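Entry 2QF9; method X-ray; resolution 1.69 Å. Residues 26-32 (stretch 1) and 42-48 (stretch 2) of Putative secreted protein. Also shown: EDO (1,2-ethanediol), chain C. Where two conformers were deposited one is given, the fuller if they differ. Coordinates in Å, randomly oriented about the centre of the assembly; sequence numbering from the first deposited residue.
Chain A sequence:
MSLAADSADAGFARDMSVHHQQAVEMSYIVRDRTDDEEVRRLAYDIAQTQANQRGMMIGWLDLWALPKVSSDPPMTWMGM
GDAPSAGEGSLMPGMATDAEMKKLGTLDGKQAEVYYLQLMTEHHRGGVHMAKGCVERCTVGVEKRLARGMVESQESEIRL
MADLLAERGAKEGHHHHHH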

# COMPACT_ATOMS: atom_id res chain seq x y z
N MSE A 26 10.66 -5.48 1.29
CA MSE A 26 11.07 -6.87 1.39
C MSE A 26 10.12 -7.81 0.65
O MSE A 26 10.55 -8.77 -0.00
CB MSE A 26 11.14 -7.30 2.84
CG MSE A 26 12.49 -7.15 3.43
SE MSE A 26 12.55 -8.38 4.92
CE MSE A 26 11.13 -7.63 5.99
N SER A 27 8.82 -7.54 0.76
CA SER A 27 7.77 -8.33 0.10
C SER A 27 7.84 -8.25 -1.42
O SER A 27 7.71 -9.27 -2.11
CB SER A 27 6.38 -7.95 0.64
OG SER A 27 6.36 -8.25 2.05
N TYR A 28 8.07 -7.04 -1.95
CA TYR A 28 8.29 -6.87 -3.38
C TYR A 28 9.51 -7.66 -3.86
O TYR A 28 9.46 -8.29 -4.91
CB TYR A 28 8.47 -5.39 -3.75
CG TYR A 28 7.15 -4.74 -4.10
CD1 TYR A 28 6.40 -4.05 -3.13
CD2 TYR A 28 6.61 -4.89 -5.38
CE1 TYR A 28 5.16 -3.48 -3.45
CE2 TYR A 28 5.35 -4.30 -5.72
CZ TYR A 28 4.64 -3.63 -4.74
OH TYR A 28 3.42 -3.07 -5.06
N ILE A 29 10.58 -7.63 -3.07
CA ILE A 29 11.82 -8.29 -3.46
C ILE A 29 11.63 -9.82 -3.50
O ILE A 29 11.94 -10.46 -4.52
CB ILE A 29 13.02 -7.90 -2.54
CG1 ILE A 29 13.35 -6.40 -2.67
CG2 ILE A 29 14.25 -8.74 -2.90
CD1 ILE A 29 14.27 -5.91 -1.53
N VAL A 30 11.11 -10.39 -2.41
CA VAL A 30 10.97 -11.85 -2.37
C VAL A 30 10.04 -12.38 -3.48
O VAL A 30 10.28 -13.45 -4.02
CB VAL A 30 10.56 -12.39 -0.97
CG1 VAL A 30 9.07 -12.21 -0.70
CG2 VAL A 30 10.97 -13.88 -0.85
N ARG A 31 9.00 -11.62 -3.82
CA ARG A 31 8.05 -12.10 -4.81
C ARG A 31 8.70 -12.21 -6.19
O ARG A 31 8.26 -13.03 -7.02
CB ARG A 31 6.77 -11.25 -4.83
CG ARG A 31 5.85 -11.55 -3.64
CD ARG A 31 4.67 -10.57 -3.59
NE ARG A 31 3.99 -10.44 -4.88
CZ ARG A 31 3.03 -11.25 -5.33
NH1 ARG A 31 2.63 -12.28 -4.60
NH2 ARG A 31 2.48 -11.03 -6.51
N ASP A 32 9.77 -11.46 -6.41
CA ASP A 32 10.50 -11.51 -7.67
C ASP A 32 11.61 -12.59 -7.68
O ASP A 32 12.22 -12.84 -8.73
CB ASP A 32 11.08 -10.13 -8.02
CG ASP A 32 10.07 -9.23 -8.73
OD1 ASP A 32 8.90 -9.60 -8.90
OD2 ASP A 32 10.47 -8.12 -9.10
N LEU A 42 2.03 -14.94 1.33
CA LEU A 42 2.33 -14.27 2.59
C LEU A 42 2.88 -12.87 2.32
O LEU A 42 2.42 -11.88 2.93
CB LEU A 42 3.33 -15.09 3.41
CG LEU A 42 3.88 -14.42 4.67
CD1 LEU A 42 2.76 -14.06 5.69
CD2 LEU A 42 4.99 -15.29 5.28
N ALA A 43 3.85 -12.79 1.40
CA ALA A 43 4.48 -11.51 1.05
C ALA A 43 3.44 -10.52 0.52
O ALA A 43 3.44 -9.35 0.88
CB ALA A 43 5.61 -11.72 0.04
N TYR A 44 2.50 -11.01 -0.28
CA TYR A 44 1.43 -10.15 -0.80
C TYR A 44 0.55 -9.63 0.35
O TYR A 44 0.25 -8.44 0.41
CB TYR A 44 0.59 -10.94 -1.82
CG TYR A 44 -0.68 -10.27 -2.27
CD1 TYR A 44 -0.68 -9.36 -3.33
CD2 TYR A 44 -1.90 -10.57 -1.65
CE1 TYR A 44 -1.86 -8.75 -3.75
CE2 TYR A 44 -3.08 -9.97 -2.06
CZ TYR A 44 -3.05 -9.07 -3.11
OH TYR A 44 -4.22 -8.47 -3.53
N ASP A 45 0.15 -10.53 1.25
CA ASP A 45 -0.66 -10.14 2.41
C ASP A 45 0.03 -9.13 3.34
O ASP A 45 -0.57 -8.14 3.75
CB ASP A 45 -1.12 -11.37 3.20
CG ASP A 45 -2.16 -12.21 2.42
OD1 ASP A 45 -2.82 -11.68 1.52
OD2 ASP A 45 -2.32 -13.40 2.74
N ILE A 46 1.30 -9.36 3.63
CA ILE A 46 2.06 -8.41 4.42
C ILE A 46 2.19 -7.06 3.70
O ILE A 46 2.02 -6.01 4.32
CB ILE A 46 3.46 -8.98 4.78
CG1 ILE A 46 3.27 -10.13 5.77
CG2 ILE A 46 4.38 -7.86 5.37
CD1 ILE A 46 4.57 -10.89 6.09
N ALA A 47 2.52 -7.08 2.40
CA ALA A 47 2.60 -5.84 1.64
C ALA A 47 1.28 -5.06 1.69
O ALA A 47 1.26 -3.85 1.91
CB ALA A 47 3.00 -6.11 0.17
N GLN A 48 0.18 -5.77 1.46
CA GLN A 48 -1.14 -5.13 1.42
C GLN A 48 -1.50 -4.50 2.77
O GLN A 48 -1.93 -3.34 2.83
CB GLN A 48 -2.21 -6.13 0.95
CG GLN A 48 -2.10 -6.45 -0.55
CD GLN A 48 -2.71 -5.35 -1.41
OE1 GLN A 48 -3.87 -5.44 -1.80
NE2 GLN A 48 -1.96 -4.29 -1.66
C1 EDO C . 0.99 -1.78 -2.73
O1 EDO C . 2.37 -1.79 -3.08
C2 EDO C . 0.84 -2.54 -1.41
O2 EDO C . 0.61 -3.91 -1.70

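The two helices run nearly antiparallel, with 157° between their N-to-C directions and axes 8.7 Å apart at closest approach. No hydrogen bond links them; the interface, 277 Å² summed over both sides, rests on packing.

M26, a selenomethionine, points its CA-to-CB bond sideways, and its side chain's nearest approach to stretch 2 is 6.8 Å, from M26 CE to I46 CG2. Its carbonyl serves its own helix, accepting from V30 N (M26 O to V30 N, 3.0 Å).

S27 is where the backbones approach most closely: S27 CA and A43 CA lie 4.7 Å apart. S27 CB sits 3.3 Å from A43 O, an oxygen already engaged by A47 N within its helix at 2.9 Å. The same S27 CB lies 3.9 Å from both A43 CB and A47 CB, so the serine packs against successive turns of the opposing helix. S27 OG, 3.9 Å from I46 CG2, is hydrogen-bonded elsewhere in the structure.

Y28 directs its CA-to-CB bond away, yet its ring end returns nearer. It makes no direct contact with stretch 2, but ethanediol, probably from the crystallisation liquor, bridges the gap: Y28 OH and EDO O1 are hydrogen-bonded at 2.6 Å, while Q48 NE2 donates to EDO O2 at 2.6 Å with an N-H...acceptor angle of 146°. EDO O1 lies at the edge of the tyrosine ring, near its plane.

I29 is out of reach. V30, with chi1 at 79° (p), brings CG1 to 3.6 Å from A43 CB, an apolar contact.

R31 uses its aliphatic portion similarly, with R31 CG 3.7 Å from A43 CB. Farther out, R31 NH1 lies 3.7 Å from Y44 CB, an oblique approach to the guanidinium. D32 is out of reach.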